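Local coordinates for putative cell wall hydrolase phosphatase-associated protein (Clostridioides difficile, PDB 7CFL) that probably acts as a cysteine endopeptidase that cuts cell-wall peptidoglycan, the chain being the NlpC/P60 catalytic domain of an autolysin, at residues 37-49 against 95-109. Sequence-based numbering, arbitrary orientation. Where two conformers were deposited one is given.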
ATOM      1  N   ASN A  37     -12.077  -8.828   7.079  1.00 35.24           N
ATOM      2  CA  ASN A  37     -12.719  -9.543   5.939  1.00 34.43           C
ATOM      3  C   ASN A  37     -12.741  -8.686   4.674  1.00 32.61           C
ATOM      4  O   ASN A  37     -12.826  -9.281   3.585  1.00 34.98           O
ATOM      5  CB  ASN A  37     -14.148  -9.969   6.276  1.00 42.11           C
ATOM      6  CG  ASN A  37     -14.193 -10.741   7.573  1.00 49.71           C
ATOM      7  OD1 ASN A  37     -13.348 -11.604   7.810  1.00 49.39           O
ATOM      8  ND2 ASN A  37     -15.145 -10.406   8.426  1.00 55.96           N
ATOM      9  N   SER A  38     -12.687  -7.360   4.816  1.00 27.80           N
ATOM     10  CA  SER A  38     -12.799  -6.378   3.707  1.00 28.09           C
ATOM     11  C   SER A  38     -11.869  -5.197   4.018  1.00 24.25           C
ATOM     12  O   SER A  38     -11.553  -4.973   5.207  1.00 23.94           O
ATOM     13  CB  SER A  38     -14.218  -5.942   3.487  1.00 32.31           C
ATOM     14  OG  SER A  38     -14.711  -5.249   4.615  1.00 35.02           O
ATOM     15  N   PHE A  39     -11.455  -4.455   2.998  1.00 23.88           N
ATOM     16  CA  PHE A  39     -10.411  -3.416   3.159  1.00 24.23           C
ATOM     17  C   PHE A  39     -10.577  -2.296   2.136  1.00 24.32           C
ATOM     18  O   PHE A  39     -10.988  -2.551   1.027  1.00 22.70           O
ATOM     19  CB  PHE A  39      -9.017  -4.013   2.957  1.00 27.19           C
ATOM     20  CG  PHE A  39      -8.670  -5.173   3.856  1.00 21.81           C
ATOM     21  CD1 PHE A  39      -8.219  -4.960   5.143  1.00 21.65           C
ATOM     22  CD2 PHE A  39      -8.830  -6.487   3.430  1.00 23.98           C
ATOM     23  CE1 PHE A  39      -7.887  -6.032   5.963  1.00 25.02           C
ATOM     24  CE2 PHE A  39      -8.524  -7.555   4.264  1.00 22.91           C
ATOM     25  CZ  PHE A  39      -8.072  -7.327   5.538  1.00 24.74           C
ATOM     26  N   ASP A  40     -10.117  -1.095   2.495  1.00 24.32           N
ATOM     27  CA  ASP A  40      -9.739  -0.070   1.499  1.00 23.67           C
ATOM     28  C   ASP A  40      -8.204  -0.053   1.487  1.00 21.78           C
ATOM     29  O   ASP A  40      -7.574  -0.850   2.226  1.00 22.04           O
ATOM     30  CB  ASP A  40     -10.457   1.259   1.734  1.00 25.37           C
ATOM     31  CG  ASP A  40     -10.116   1.988   3.022  1.00 25.57           C
ATOM     32  OD1 ASP A  40      -9.019   1.736   3.583  1.00 25.33           O
ATOM     33  OD2 ASP A  40     -10.971   2.804   3.470  1.00 24.06           O
ATOM     34  N   CYS A  41      -7.592   0.772   0.651  1.00 23.82           N
ATOM     35  CA  CYS A  41      -6.147   0.601   0.367  0.50 22.38           C
ATOM     36  C   CYS A  41      -5.342   0.934   1.648  1.00 17.66           C
ATOM     37  O   CYS A  41      -4.515   0.126   2.022  1.00 21.11           O
ATOM     38  CB  CYS A  41      -5.773   1.374  -0.888  0.50 22.62           C
ATOM     39  SG  CYS A  41      -5.779   3.165  -0.650  0.50 26.43           S
ATOM     40  N   SER A  42      -5.698   1.975   2.370  1.00 19.67           N
ATOM     41  CA  SER A  42      -5.017   2.398   3.616  1.00 20.54           C
ATOM     42  C   SER A  42      -5.475   1.532   4.796  1.00 22.04           C
ATOM     43  O   SER A  42      -4.703   1.308   5.710  1.00 22.64           O
ATOM     44  CB  SER A  42      -5.293   3.859   3.858  1.00 22.12           C
ATOM     45  OG  SER A  42      -6.692   4.086   3.906  1.00 23.30           O
ATOM     46  N   GLY A  43      -6.711   1.040   4.783  1.00 21.09           N
ATOM     47  CA  GLY A  43      -7.151   0.119   5.845  1.00 23.21           C
ATOM     48  C   GLY A  43      -6.389  -1.192   5.783  1.00 17.04           C
ATOM     49  O   GLY A  43      -6.096  -1.772   6.851  1.00 19.58           O
ATOM     50  N   PHE A  44      -6.044  -1.622   4.567  1.00 20.64           N
ATOM     51  CA  PHE A  44      -5.248  -2.832   4.295  1.00 21.88           C
ATOM     52  C   PHE A  44      -3.850  -2.644   4.846  1.00 20.16           C
ATOM     53  O   PHE A  44      -3.338  -3.484   5.597  1.00 20.89           O
ATOM     54  CB  PHE A  44      -5.170  -3.093   2.796  1.00 19.77           C
ATOM     55  CG  PHE A  44      -4.321  -4.277   2.420  1.00 22.66           C
ATOM     56  CD1 PHE A  44      -4.702  -5.573   2.738  1.00 22.31           C
ATOM     57  CD2 PHE A  44      -3.127  -4.081   1.743  1.00 21.91           C
ATOM     58  CE1 PHE A  44      -3.904  -6.652   2.381  1.00 21.25           C
ATOM     59  CE2 PHE A  44      -2.335  -5.162   1.391  1.00 25.09           C
ATOM     60  CZ  PHE A  44      -2.729  -6.445   1.695  1.00 23.27           C
ATOM     61  N   THR A  45      -3.191  -1.565   4.445  1.00 20.55           N
ATOM     62  CA  THR A  45      -1.814  -1.340   4.955  1.00 18.42           C
ATOM     63  C   THR A  45      -1.820  -1.188   6.481  1.00 18.21           C
ATOM     64  O   THR A  45      -0.985  -1.833   7.129  1.00 18.89           O
ATOM     65  CB  THR A  45      -1.123  -0.183   4.243  1.00 21.41           C
ATOM     66  OG1 THR A  45      -1.856   1.031   4.399  1.00 18.73           O
ATOM     67  CG2 THR A  45      -0.941  -0.483   2.780  1.00 20.76           C
ATOM     68  N   GLN A  46      -2.741  -0.401   7.060  1.00 20.57           N
ATOM     69  CA  GLN A  46      -2.831  -0.299   8.536  1.00 18.86           C
ATOM     70  C   GLN A  46      -2.964  -1.699   9.150  1.00 19.08           C
ATOM     71  O   GLN A  46      -2.288  -1.974  10.150  1.00 18.74           O
ATOM     72  CB  GLN A  46      -3.951   0.638   8.984  1.00 22.07           C
ATOM     73  CG  GLN A  46      -3.789   1.097  10.422  1.00 22.59           C
ATOM     74  CD  GLN A  46      -4.989   1.868  10.895  1.00 22.69           C
ATOM     75  OE1 GLN A  46      -6.117   1.346  10.856  1.00 25.66           O
ATOM     76  NE2 GLN A  46      -4.759   3.048  11.424  1.00 25.19           N
ATOM     77  N   TYR A  47      -3.953  -2.487   8.711  1.00 20.96           N
ATOM     78  CA  TYR A  47      -4.257  -3.801   9.313  1.00 24.38           C
ATOM     79  C   TYR A  47      -3.051  -4.749   9.210  1.00 18.07           C
ATOM     80  O   TYR A  47      -2.647  -5.418  10.212  1.00 19.17           O
ATOM     81  CB  TYR A  47      -5.472  -4.387   8.609  1.00 23.92           C
ATOM     82  CG  TYR A  47      -5.879  -5.743   9.133  1.00 20.05           C
ATOM     83  CD1 TYR A  47      -6.646  -5.882  10.288  1.00 28.63           C
ATOM     84  CD2 TYR A  47      -5.537  -6.893   8.442  1.00 21.88           C
ATOM     85  CE1 TYR A  47      -7.029  -7.135  10.742  1.00 31.20           C
ATOM     86  CE2 TYR A  47      -5.909  -8.146   8.877  1.00 24.48           C
ATOM     87  CZ  TYR A  47      -6.675  -8.268  10.023  1.00 32.35           C
ATOM     88  OH  TYR A  47      -7.054  -9.511  10.423  1.00 35.60           O
ATOM     89  N   VAL A  48      -2.420  -4.773   8.027  1.00 18.52           N
ATOM     90  CA  VAL A  48      -1.264  -5.678   7.790  1.00 22.10           C
ATOM     91  C   VAL A  48      -0.150  -5.271   8.768  1.00 21.37           C
ATOM     92  O   VAL A  48       0.416  -6.162   9.404  1.00 18.40           O
ATOM     93  CB  VAL A  48      -0.791  -5.624   6.321  1.00 21.09           C
ATOM     94  CG1 VAL A  48       0.643  -6.142   6.159  1.00 19.94           C
ATOM     95  CG2 VAL A  48      -1.754  -6.346   5.393  1.00 22.92           C
ATOM     96  N   MET A  49       0.206  -3.988   8.827  1.00 20.43           N
ATOM     97  CA  MET A  49       1.295  -3.489   9.710  1.00 20.94           C
ATOM     98  C   MET A  49       1.019  -3.818  11.180  1.00 23.34           C
ATOM     99  O   MET A  49       1.941  -4.282  11.881  1.00 23.35           O
ATOM    100  CB  MET A  49       1.501  -1.986   9.507  1.00 20.87           C
ATOM    101  CG  MET A  49       2.290  -1.649   8.212  1.00 23.02           C
ATOM    102  SD  MET A  49       3.876  -2.541   8.050  1.00 24.00           S
ATOM    103  CE  MET A  49       4.130  -2.270   6.296  1.00 26.90           C
ATOM    104  N   SER A  95      -3.866   9.477  -2.658  1.00 26.64           N
ATOM    105  CA  SER A  95      -5.199   8.822  -2.600  1.00 29.02           C
ATOM    106  C   SER A  95      -5.099   7.280  -2.618  1.00 27.48           C
ATOM    107  O   SER A  95      -6.168   6.611  -2.534  1.00 29.90           O
ATOM    108  CB  SER A  95      -6.038   9.322  -3.745  1.00 30.61           C
ATOM    109  OG  SER A  95      -5.372   9.112  -4.985  1.00 33.68           O
ATOM    110  N   HIS A  96      -3.890   6.713  -2.729  1.00 27.93           N
ATOM    111  CA  HIS A  96      -3.696   5.241  -2.799  0.50 24.69           C
ATOM    112  C   HIS A  96      -2.352   4.860  -2.175  1.00 21.79           C
ATOM    113  O   HIS A  96      -1.407   5.697  -2.122  1.00 23.47           O
ATOM    114  CB  HIS A  96      -3.853   4.737  -4.243  0.50 25.05           C
ATOM    115  CG  HIS A  96      -4.062   3.262  -4.346  0.50 23.30           C
ATOM    116  ND1 HIS A  96      -5.221   2.628  -3.878  0.50 22.71           N
ATOM    117  CD2 HIS A  96      -3.259   2.292  -4.833  0.50 23.03           C
ATOM    118  CE1 HIS A  96      -5.113   1.337  -4.107  0.50 22.10           C
ATOM    119  NE2 HIS A  96      -3.909   1.102  -4.689  0.50 23.87           N
ATOM    120  N   VAL A  97      -2.270   3.639  -1.684  1.00 22.33           N
ATOM    121  CA  VAL A  97      -1.063   3.099  -1.001  1.00 19.58           C
ATOM    122  C   VAL A  97      -1.054   1.592  -1.217  1.00 19.48           C
ATOM    123  O   VAL A  97      -2.139   0.948  -1.149  1.00 19.36           O
ATOM    124  CB  VAL A  97      -1.045   3.445   0.506  1.00 19.42           C
ATOM    125  CG1 VAL A  97      -2.275   2.934   1.267  1.00 17.63           C
ATOM    126  CG2 VAL A  97       0.184   2.934   1.209  1.00 22.55           C
ATOM    127  N   GLY A  98       0.133   1.042  -1.348  1.00 22.78           N
ATOM    128  CA  GLY A  98       0.428  -0.390  -1.421  1.00 21.82           C
ATOM    129  C   GLY A  98       1.668  -0.699  -0.620  1.00 19.86           C
ATOM    130  O   GLY A  98       2.359   0.257  -0.180  1.00 23.02           O
ATOM    131  N   ILE A  99       1.931  -1.979  -0.411  1.00 20.32           N
ATOM    132  CA  ILE A  99       3.129  -2.481   0.311  1.00 19.81           C
ATOM    133  C   ILE A  99       4.063  -3.026  -0.750  1.00 18.96           C
ATOM    134  O   ILE A  99       3.690  -3.922  -1.492  1.00 20.03           O
ATOM    135  CB  ILE A  99       2.793  -3.556   1.367  1.00 22.17           C
ATOM    136  CG1 ILE A  99       1.785  -3.033   2.392  1.00 24.38           C
ATOM    137  CG2 ILE A  99       4.050  -4.098   2.020  1.00 22.05           C
ATOM    138  CD1 ILE A  99       1.227  -4.092   3.321  1.00 22.44           C
ATOM    139  N   TYR A 100       5.233  -2.421  -0.864  1.00 21.10           N
ATOM    140  CA  TYR A 100       6.235  -2.923  -1.826  1.00 20.58           C
ATOM    141  C   TYR A 100       6.720  -4.336  -1.447  1.00 18.15           C
ATOM    142  O   TYR A 100       7.066  -4.609  -0.251  1.00 21.62           O
ATOM    143  CB  TYR A 100       7.351  -1.895  -1.920  1.00 21.14           C
ATOM    144  CG  TYR A 100       8.292  -2.182  -3.061  1.00 21.42           C
ATOM    145  CD1 TYR A 100       7.903  -1.911  -4.362  1.00 20.95           C
ATOM    146  CD2 TYR A 100       9.532  -2.790  -2.857  1.00 20.33           C
ATOM    147  CE1 TYR A 100       8.766  -2.120  -5.441  1.00 21.83           C
ATOM    148  CE2 TYR A 100      10.379  -3.045  -3.932  1.00 23.88           C
ATOM    149  CZ  TYR A 100       9.982  -2.745  -5.223  1.00 22.58           C
ATOM    150  OH  TYR A 100      10.794  -3.020  -6.296  1.00 26.08           O
ATOM    151  N   ILE A 101       6.827  -5.205  -2.463  1.00 19.61           N
ATOM    152  CA  ILE A 101       7.312  -6.602  -2.273  1.00 22.03           C
ATOM    153  C   ILE A 101       8.655  -6.757  -2.978  1.00 25.53           C
ATOM    154  O   ILE A 101       9.652  -7.162  -2.309  1.00 36.25           O
ATOM    155  CB  ILE A 101       6.208  -7.656  -2.568  1.00 31.19           C
ATOM    156  CG1 ILE A 101       5.638  -7.684  -3.987  1.00 38.86           C
ATOM    157  CG2 ILE A 101       5.078  -7.417  -1.584  1.00 33.34           C
ATOM    158  CD1 ILE A 101       4.347  -8.498  -4.100  1.00 47.58           C
ATOM    159  N   GLY A 102       8.747  -6.337  -4.219  1.00 24.35           N
ATOM    160  CA  GLY A 102      10.047  -6.345  -4.917  1.00 25.47           C
ATOM    161  C   GLY A 102       9.828  -6.570  -6.381  1.00 26.00           C
ATOM    162  O   GLY A 102       8.706  -6.989  -6.745  1.00 26.90           O
ATOM    163  N   ASN A 103      10.831  -6.280  -7.211  1.00 25.54           N
ATOM    164  CA  ASN A 103      10.683  -6.460  -8.677  1.00 27.70           C
ATOM    165  C   ASN A 103       9.576  -5.534  -9.208  1.00 27.30           C
ATOM    166  O   ASN A 103       8.962  -5.907 -10.232  1.00 27.02           O
ATOM    167  CB  ASN A 103      10.408  -7.931  -9.001  1.00 34.52           C
ATOM    168  CG  ASN A 103      11.594  -8.800  -8.641  1.00 36.26           C
ATOM    169  OD1 ASN A 103      11.543  -9.596  -7.704  1.00 42.47           O
ATOM    170  ND2 ASN A 103      12.687  -8.605  -9.358  1.00 37.89           N
ATOM    171  N   GLY A 104       9.330  -4.384  -8.547  1.00 26.50           N
ATOM    172  CA  GLY A 104       8.268  -3.419  -8.906  1.00 25.01           C
ATOM    173  C   GLY A 104       6.898  -3.785  -8.358  1.00 22.10           C
ATOM    174  O   GLY A 104       6.025  -2.924  -8.434  1.00 26.06           O
ATOM    175  N   ASP A 105       6.743  -4.997  -7.835  1.00 22.24           N
ATOM    176  CA  ASP A 105       5.428  -5.525  -7.386  1.00 23.83           C
ATOM    177  C   ASP A 105       5.034  -4.859  -6.062  1.00 23.05           C
ATOM    178  O   ASP A 105       5.894  -4.678  -5.183  1.00 22.26           O
ATOM    179  CB  ASP A 105       5.476  -7.046  -7.278  1.00 25.56           C
ATOM    180  CG  ASP A 105       5.339  -7.774  -8.605  1.00 23.82           C
ATOM    181  OD1 ASP A 105       4.884  -7.155  -9.582  1.00 34.12           O
ATOM    182  OD2 ASP A 105       5.718  -8.940  -8.663  1.00 37.35           O
ATOM    183  N   MET A 106       3.750  -4.525  -5.903  1.00 23.83           N
ATOM    184  CA  MET A 106       3.203  -4.181  -4.579  1.00 19.67           C
ATOM    185  C   MET A 106       1.937  -5.008  -4.357  1.00 18.70           C
ATOM    186  O   MET A 106       1.262  -5.362  -5.346  1.00 21.63           O
ATOM    187  CB  MET A 106       2.828  -2.703  -4.460  1.00 20.80           C
ATOM    188  CG  MET A 106       1.816  -2.233  -5.521  1.00 20.85           C
ATOM    189  SD  MET A 106       1.337  -0.544  -5.236  0.75 20.89           S
ATOM    190  CE  MET A 106       0.266  -0.239  -6.626  1.00 23.87           C
ATOM    191  N   ILE A 107       1.672  -5.278  -3.102  1.00 19.22           N
ATOM    192  CA  ILE A 107       0.351  -5.843  -2.712  1.00 20.36           C
ATOM    193  C   ILE A 107      -0.519  -4.688  -2.206  1.00 22.50           C
ATOM    194  O   ILE A 107      -0.043  -3.863  -1.441  1.00 21.57           O
ATOM    195  CB  ILE A 107       0.490  -7.003  -1.723  1.00 21.28           C
ATOM    196  CG1 ILE A 107      -0.875  -7.687  -1.435  1.00 22.04           C
ATOM    197  CG2 ILE A 107       1.132  -6.545  -0.429  1.00 21.19           C
ATOM    198  CD1 ILE A 107      -0.706  -9.078  -0.885  1.00 24.69           C
ATOM    199  N   HIS A 108      -1.822  -4.705  -2.535  1.00 20.00           N
ATOM    200  CA  HIS A 108      -2.708  -3.571  -2.186  1.00 20.76           C
ATOM    201  C   HIS A 108      -4.160  -4.000  -2.300  1.00 20.20           C
ATOM    202  O   HIS A 108      -4.454  -4.978  -3.003  1.00 22.37           O
ATOM    203  CB  HIS A 108      -2.429  -2.311  -3.028  1.00 24.45           C
ATOM    204  CG  HIS A 108      -2.610  -2.471  -4.496  1.00 19.58           C
ATOM    205  ND1 HIS A 108      -3.228  -1.506  -5.278  1.00 24.21           N
ATOM    206  CD2 HIS A 108      -2.324  -3.491  -5.329  1.00 21.53           C
ATOM    207  CE1 HIS A 108      -3.259  -1.911  -6.528  1.00 28.18           C
ATOM    208  NE2 HIS A 108      -2.713  -3.119  -6.586  1.00 26.74           N
ATOM    209  N   ALA A 109      -5.009  -3.171  -1.743  1.00 20.92           N
ATOM    210  CA  ALA A 109      -6.469  -3.352  -1.854  1.00 21.21           C
ATOM    211  C   ALA A 109      -6.893  -2.472  -3.046  1.00 27.61           C
ATOM    212  O   ALA A 109      -6.994  -1.235  -2.880  1.00 31.04           O
ATOM    213  CB  ALA A 109      -7.068  -2.920  -0.577  1.00 18.69           C
TER
HETATM  214  O   HOH W   1      -3.461  -1.115  -0.149  1.00 24.40           O
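Helix 41-49 lies on the hairpin of strands 96-102 and 105-109, nearest at its start, where the CA atoms of Cys41 and Ala109 are 4.5 Å apart, with 35° between the helix and strand 96-102 axes. Cys41 and His96 meet at this end, each side chain modelled in two positions; in one of them, with a Cys41 chi1 of 71° bringing the sulfur beside the imidazole, SG lies 3.3 Å from His96 ND1, oblique to the ring. At the edge of the His96 ring, in its plane, NE2 shares a nearly straight 2.8 Å hydrogen bond with His108 ND1 in this same conformer, whose donor may be either, and His108 NE2 is bonded in turn to Ser120. A cysteine at the start of a helix packed on a sheet that carries a histidine is the papain-like layout of NlpC/P60 peptidases, consistent with a Cys41-His96-His108 catalytic triad. Citrate, probably from the crystallisation liquor, binds Cys41 N and Ser42 OG, marking the likely active-site pocket. A water bridges the two elements, donating to Cys41 O and Val97 O and accepting from Ala109 N. One turn farther along the helix, Phe44, with CG anti to the backbone N (chi1 177°), reaches across Ile107, CZ lying 3.8 Å from CG1, while Val48 CG2 lies over one face of the Phe44 ring, offset toward the rim. Thr45 CG2 slides past Ile99 CG1, and Val48 CG1 meets Ile99 CD1 tip to tip at 3.5 Å, beside Val17 of helix 13-22.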